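Local coordinates for StiE protein (PDB 6ECX) that binds S-adenosylmethionine and, as the O-methyltransferase domain of a modular polyketide synthase, methylates an oxygen of the growing polyketide, at residues Trp217-Leu228 with Ser298-Phe309. Sequence-based numbering, arbitrary orientation.
Sequences WNKLFSSNHLRL and SDELFHLNAKQF
The carboxamide of N218 lies flat over one face of the F302 ring, their planes 10° apart, with ND2 3.2 Å above the ring plane and over its centre. Followed outward, N218 starts with CB between F302 and F309, 3.8 Å from CE2 of each. A chi1 of -167° swings CG away from the backbone N and lays it on the F302 ring. At the tip the amide divides its work: ND2 gives F302 O a nearly straight hydrogen bond (3.0 Å), although that carbonyl already accepts A306 N, while N305 ND2 donates to N218 OD1 from above the N218 carbonyl plane. The whole side chain is a knob in the hole formed by F302, N305, A306 and F309; one turn on, S222 fills the next hole, among S298, L301, F302 and N305. These knobs join helix 214-222 to helix 298-309, which run roughly antiparallel. After helix 214-222 the chain turns into strand 226-233 of the Rossmann-like methyltransferase sheet, outside the S-adenosylmethionine pocket, and helix 298-309 covers the start of this strand too. N305 ties helix and strand together. Its OD1 accepts L228 N at 2.8 Å, and its ND2 adds weak bonds to S222 OG and L226 O, so both ends of the buried amide are held. Beside it, L301 pushes CD1 against H225 CA and turns CD2 to the aliphatic start of R227, whose guanidinium, in the conformer described, makes a salt bridge to D293 and a hydrogen bond to Q291. L228 sets CD2 squarely over the F309 ring, a CH-pi contact 3.6 Å from the centroid. F309 CZ meets W217 CB and F221 CE2, the ring itself lying nearly parallel to that of F221 but slid well aside; F288 of strand 283-292 touches both F221 and F309.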
loop_
_atom_site.group_PDB
_atom_site.type_symbol
_atom_site.label_atom_id
_atom_site.label_comp_id
_atom_site.label_asym_id
_atom_site.label_seq_id
_atom_site.Cartn_x
_atom_site.Cartn_y
_atom_site.Cartn_z
ATOM N N TRP A 217 11.362 10.938 -1.501
ATOM C CA TRP A 217 10.059 11.016 -0.835
ATOM C C TRP A 217 9.894 12.342 -0.101
ATOM O O TRP A 217 8.828 12.962 -0.152
ATOM C CB TRP A 217 9.873 9.875 0.167
ATOM C CG TRP A 217 9.581 8.506 -0.424
ATOM C CD1 TRP A 217 10.356 7.388 -0.314
ATOM C CD2 TRP A 217 8.427 8.115 -1.182
ATOM N NE1 TRP A 217 9.763 6.325 -0.960
ATOM C CE2 TRP A 217 8.584 6.745 -1.508
ATOM C CE3 TRP A 217 7.286 8.787 -1.630
ATOM C CZ2 TRP A 217 7.640 6.039 -2.258
ATOM C CZ3 TRP A 217 6.342 8.080 -2.376
ATOM C CH2 TRP A 217 6.529 6.720 -2.681
ATOM N N ASN A 218 10.929 12.758 0.637
ATOM C CA ASN A 218 10.886 14.020 1.371
ATOM C C ASN A 218 10.589 15.197 0.442
ATOM O O ASN A 218 9.759 16.054 0.760
ATOM C CB ASN A 218 12.213 14.231 2.119
ATOM C CG ASN A 218 12.118 15.348 3.147
ATOM O OD1 ASN A 218 11.084 15.997 3.230
ATOM N ND2 ASN A 218 13.178 15.563 3.931
ATOM N N LYS A 219 11.244 15.253 -0.720
ATOM C CA LYS A 219 10.978 16.353 -1.641
ATOM C C LYS A 219 9.517 16.359 -2.079
ATOM O O LYS A 219 8.879 17.420 -2.135
ATOM C CB LYS A 219 11.918 16.244 -2.847
ATOM C CG LYS A 219 12.030 17.517 -3.676
ATOM C CD LYS A 219 13.194 17.412 -4.656
ATOM C CE LYS A 219 13.274 18.627 -5.565
ATOM N NZ LYS A 219 13.428 19.885 -4.781
ATOM N N LEU A 220 8.960 15.175 -2.356
ATOM C CA LEU A 220 7.555 15.082 -2.740
ATOM C C LEU A 220 6.644 15.576 -1.630
ATOM O O LEU A 220 5.676 16.303 -1.889
ATOM C CB LEU A 220 7.190 13.640 -3.094
ATOM C CG LEU A 220 7.773 13.114 -4.411
ATOM C CD1 LEU A 220 7.529 11.620 -4.505
ATOM C CD2 LEU A 220 7.131 13.846 -5.572
ATOM N N PHE A 221 6.885 15.126 -0.395
ATOM C CA PHE A 221 6.026 15.566 0.711
ATOM C C PHE A 221 6.160 17.068 0.921
ATOM O O PHE A 221 5.167 17.790 0.968
ATOM C CB PHE A 221 6.381 14.839 2.018
ATOM C CG PHE A 221 6.113 13.347 2.011
ATOM C CD1 PHE A 221 5.427 12.742 0.966
ATOM C CD2 PHE A 221 6.584 12.549 3.054
ATOM C CE1 PHE A 221 5.199 11.360 0.969
ATOM C CE2 PHE A 221 6.368 11.178 3.068
ATOM C CZ PHE A 221 5.678 10.573 2.024
ATOM N N SER A 222 7.398 17.555 1.027
ATOM C CA SER A 222 7.634 18.926 1.495
ATOM C C SER A 222 7.232 19.975 0.470
ATOM O O SER A 222 6.895 21.100 0.853
ATOM C CB SER A 222 9.112 19.128 1.836
ATOM O OG SER A 222 9.584 18.085 2.666
ATOM N N SER A 223 7.346 19.654 -0.823
ATOM C CA SER A 223 6.889 20.515 -1.915
ATOM C C SER A 223 5.374 20.552 -2.029
ATOM O O SER A 223 4.841 21.365 -2.796
ATOM C CB SER A 223 7.455 20.036 -3.261
ATOM O OG SER A 223 8.853 19.872 -3.153
ATOM N N ASN A 224 4.674 19.670 -1.324
ATOM C CA ASN A 224 3.229 19.569 -1.449
ATOM C C ASN A 224 2.545 19.613 -0.080
ATOM O O ASN A 224 1.511 18.981 0.134
ATOM C CB ASN A 224 2.880 18.314 -2.252
ATOM C CG ASN A 224 3.314 18.448 -3.712
ATOM O OD1 ASN A 224 2.664 19.155 -4.470
ATOM N ND2 ASN A 224 4.432 17.822 -4.091
ATOM N N HIS A 225 3.127 20.354 0.862
ATOM C CA HIS A 225 2.477 20.664 2.139
ATOM C C HIS A 225 2.184 19.408 2.953
ATOM O O HIS A 225 1.161 19.325 3.632
ATOM C CB HIS A 225 1.187 21.471 1.926
ATOM C CG HIS A 225 1.399 22.759 1.191
ATOM N ND1 HIS A 225 1.037 22.933 -0.129
ATOM C CD2 HIS A 225 1.963 23.928 1.583
ATOM C CE1 HIS A 225 1.369 24.152 -0.516
ATOM N NE2 HIS A 225 1.932 24.775 0.504
ATOM N N LEU A 226 3.102 18.441 2.938
ATOM C CA LEU A 226 2.897 17.184 3.649
ATOM C C LEU A 226 4.026 16.961 4.637
ATOM O O LEU A 226 5.204 17.126 4.292
ATOM C CB LEU A 226 2.805 15.998 2.667
ATOM C CG LEU A 226 1.608 16.034 1.713
ATOM C CD1 LEU A 226 1.766 15.032 0.564
ATOM C CD2 LEU A 226 0.302 15.780 2.480
ATOM N N ARG A 227 3.662 16.571 5.858
ATOM C CA ARG A 227 4.617 16.312 6.924
ATOM C C ARG A 227 4.546 14.841 7.307
ATOM O O ARG A 227 3.467 14.330 7.627
ATOM C CB ARG A 227 4.338 17.187 8.155
ATOM C CG ARG A 227 5.535 17.283 9.111
ATOM C CD ARG A 227 5.245 18.221 10.271
ATOM N NE ARG A 227 4.418 17.551 11.270
ATOM C CZ ARG A 227 3.099 17.667 11.345
ATOM N NH1 ARG A 227 2.430 17.007 12.275
ATOM N NH2 ARG A 227 2.450 18.467 10.507
ATOM N N LEU A 228 5.694 14.165 7.273
ATOM C CA LEU A 228 5.756 12.802 7.766
ATOM C C LEU A 228 5.660 12.816 9.285
ATOM O O LEU A 228 6.512 13.412 9.954
ATOM C CB LEU A 228 7.071 12.167 7.326
ATOM C CG LEU A 228 7.355 10.767 7.871
ATOM C CD1 LEU A 228 6.241 9.772 7.454
ATOM C CD2 LEU A 228 8.732 10.283 7.337
ATOM N N SER A 298 7.805 25.304 3.735
ATOM C CA SER A 298 8.148 24.056 3.056
ATOM C C SER A 298 9.573 23.627 3.379
ATOM O O SER A 298 9.855 22.429 3.493
ATOM C CB SER A 298 7.966 24.208 1.547
ATOM O OG SER A 298 8.951 25.086 1.027
ATOM N N ASP A 299 10.494 24.591 3.505
ATOM C CA ASP A 299 11.850 24.238 3.915
ATOM C C ASP A 299 11.865 23.649 5.315
ATOM O O ASP A 299 12.723 22.822 5.632
ATOM C CB ASP A 299 12.774 25.456 3.856
ATOM C CG ASP A 299 12.125 26.705 4.414
ATOM O OD1 ASP A 299 11.311 27.307 3.675
ATOM O OD2 ASP A 299 12.419 27.077 5.584
ATOM N N GLU A 300 10.921 24.049 6.168
ATOM C CA GLU A 300 10.903 23.478 7.506
ATOM C C GLU A 300 10.197 22.125 7.540
ATOM O O GLU A 300 10.562 21.267 8.352
ATOM C CB GLU A 300 10.259 24.456 8.492
ATOM C CG GLU A 300 10.493 24.079 9.927
ATOM C CD GLU A 300 11.961 23.903 10.272
ATOM O OE1 GLU A 300 12.834 24.544 9.645
ATOM O OE2 GLU A 300 12.245 23.111 11.191
ATOM N N LEU A 301 9.212 21.907 6.666
ATOM C CA LEU A 301 8.687 20.558 6.489
ATOM C C LEU A 301 9.796 19.595 6.095
ATOM O O LEU A 301 9.878 18.479 6.619
ATOM C CB LEU A 301 7.580 20.531 5.430
ATOM C CG LEU A 301 6.313 21.333 5.705
ATOM C CD1 LEU A 301 5.352 21.156 4.546
ATOM C CD2 LEU A 301 5.682 20.898 7.015
ATOM N N PHE A 302 10.660 20.014 5.162
ATOM C CA PHE A 302 11.740 19.139 4.711
ATOM C C PHE A 302 12.692 18.813 5.855
ATOM O O PHE A 302 13.111 17.658 6.019
ATOM C CB PHE A 302 12.498 19.794 3.550
ATOM C CG PHE A 302 13.498 18.881 2.892
ATOM C CD1 PHE A 302 14.756 18.694 3.439
ATOM C CD2 PHE A 302 13.177 18.204 1.717
ATOM C CE1 PHE A 302 15.675 17.836 2.843
ATOM C CE2 PHE A 302 14.108 17.355 1.113
ATOM C CZ PHE A 302 15.342 17.173 1.677
ATOM N N HIS A 303 13.049 19.832 6.647
ATOM C CA HIS A 303 13.964 19.650 7.775
ATOM C C HIS A 303 13.394 18.651 8.779
ATOM O O HIS A 303 14.080 17.714 9.205
ATOM C CB HIS A 303 14.210 21.010 8.425
ATOM C CG HIS A 303 15.115 20.970 9.612
ATOM N ND1 HIS A 303 14.735 21.448 10.848
ATOM C CD2 HIS A 303 16.392 20.542 9.748
ATOM C CE1 HIS A 303 15.739 21.312 11.697
ATOM N NE2 HIS A 303 16.755 20.759 11.055
ATOM N N LEU A 304 12.119 18.822 9.128
ATOM C CA LEU A 304 11.441 17.942 10.074
ATOM C C LEU A 304 11.212 16.550 9.484
ATOM O O LEU A 304 11.442 15.541 10.161
ATOM C CB LEU A 304 10.113 18.593 10.495
ATOM C CG LEU A 304 10.261 19.935 11.253
ATOM C CD1 LEU A 304 9.025 20.938 11.143
ATOM C CD2 LEU A 304 10.598 19.630 12.685
ATOM N N ASN A 305 10.781 16.470 8.221
ATOM C CA ASN A 305 10.616 15.159 7.590
ATOM C C ASN A 305 11.918 14.377 7.581
ATOM O O ASN A 305 11.904 13.152 7.738
ATOM C CB ASN A 305 10.112 15.283 6.151
ATOM C CG ASN A 305 8.724 15.832 6.067
ATOM O OD1 ASN A 305 7.974 15.816 7.047
ATOM N ND2 ASN A 305 8.349 16.313 4.883
ATOM N N ALA A 306 13.043 15.056 7.320
ATOM C CA ALA A 306 14.317 14.356 7.210
ATOM C C ALA A 306 14.664 13.677 8.524
ATOM O O ALA A 306 15.154 12.543 8.538
ATOM C CB ALA A 306 15.428 15.325 6.796
ATOM N N LYS A 307 14.381 14.346 9.645
ATOM C CA LYS A 307 14.608 13.733 10.946
ATOM C C LYS A 307 13.730 12.501 11.122
ATOM O O LYS A 307 14.197 11.457 11.590
ATOM C CB LYS A 307 14.352 14.763 12.049
ATOM C CG LYS A 307 14.932 14.422 13.409
ATOM C CD LYS A 307 14.706 15.575 14.389
ATOM C CE LYS A 307 15.042 15.187 15.826
ATOM N NZ LYS A 307 14.496 16.172 16.815
ATOM N N GLN A 308 12.464 12.588 10.698
ATOM C CA GLN A 308 11.531 11.478 10.858
ATOM C C GLN A 308 11.872 10.305 9.939
ATOM O O GLN A 308 11.598 9.150 10.283
ATOM C CB GLN A 308 10.106 11.977 10.591
ATOM C CG GLN A 308 9.039 11.373 11.477
ATOM C CD GLN A 308 9.377 11.465 12.959
ATOM O OE1 GLN A 308 9.772 12.518 13.458
ATOM N NE2 GLN A 308 9.227 10.348 13.667
ATOM N N PHE A 309 12.453 10.576 8.768
ATOM C CA PHE A 309 12.846 9.503 7.859
ATOM C C PHE A 309 14.022 8.693 8.395
ATOM O O PHE A 309 14.266 7.584 7.912
ATOM C CB PHE A 309 13.213 10.068 6.483
ATOM C CG PHE A 309 12.064 10.130 5.500
ATOM C CD1 PHE A 309 11.484 8.963 5.003
ATOM C CD2 PHE A 309 11.602 11.351 5.038
ATOM C CE1 PHE A 309 10.441 9.021 4.083
ATOM C CE2 PHE A 309 10.556 11.418 4.119
ATOM C CZ PHE A 309 9.981 10.248 3.638
#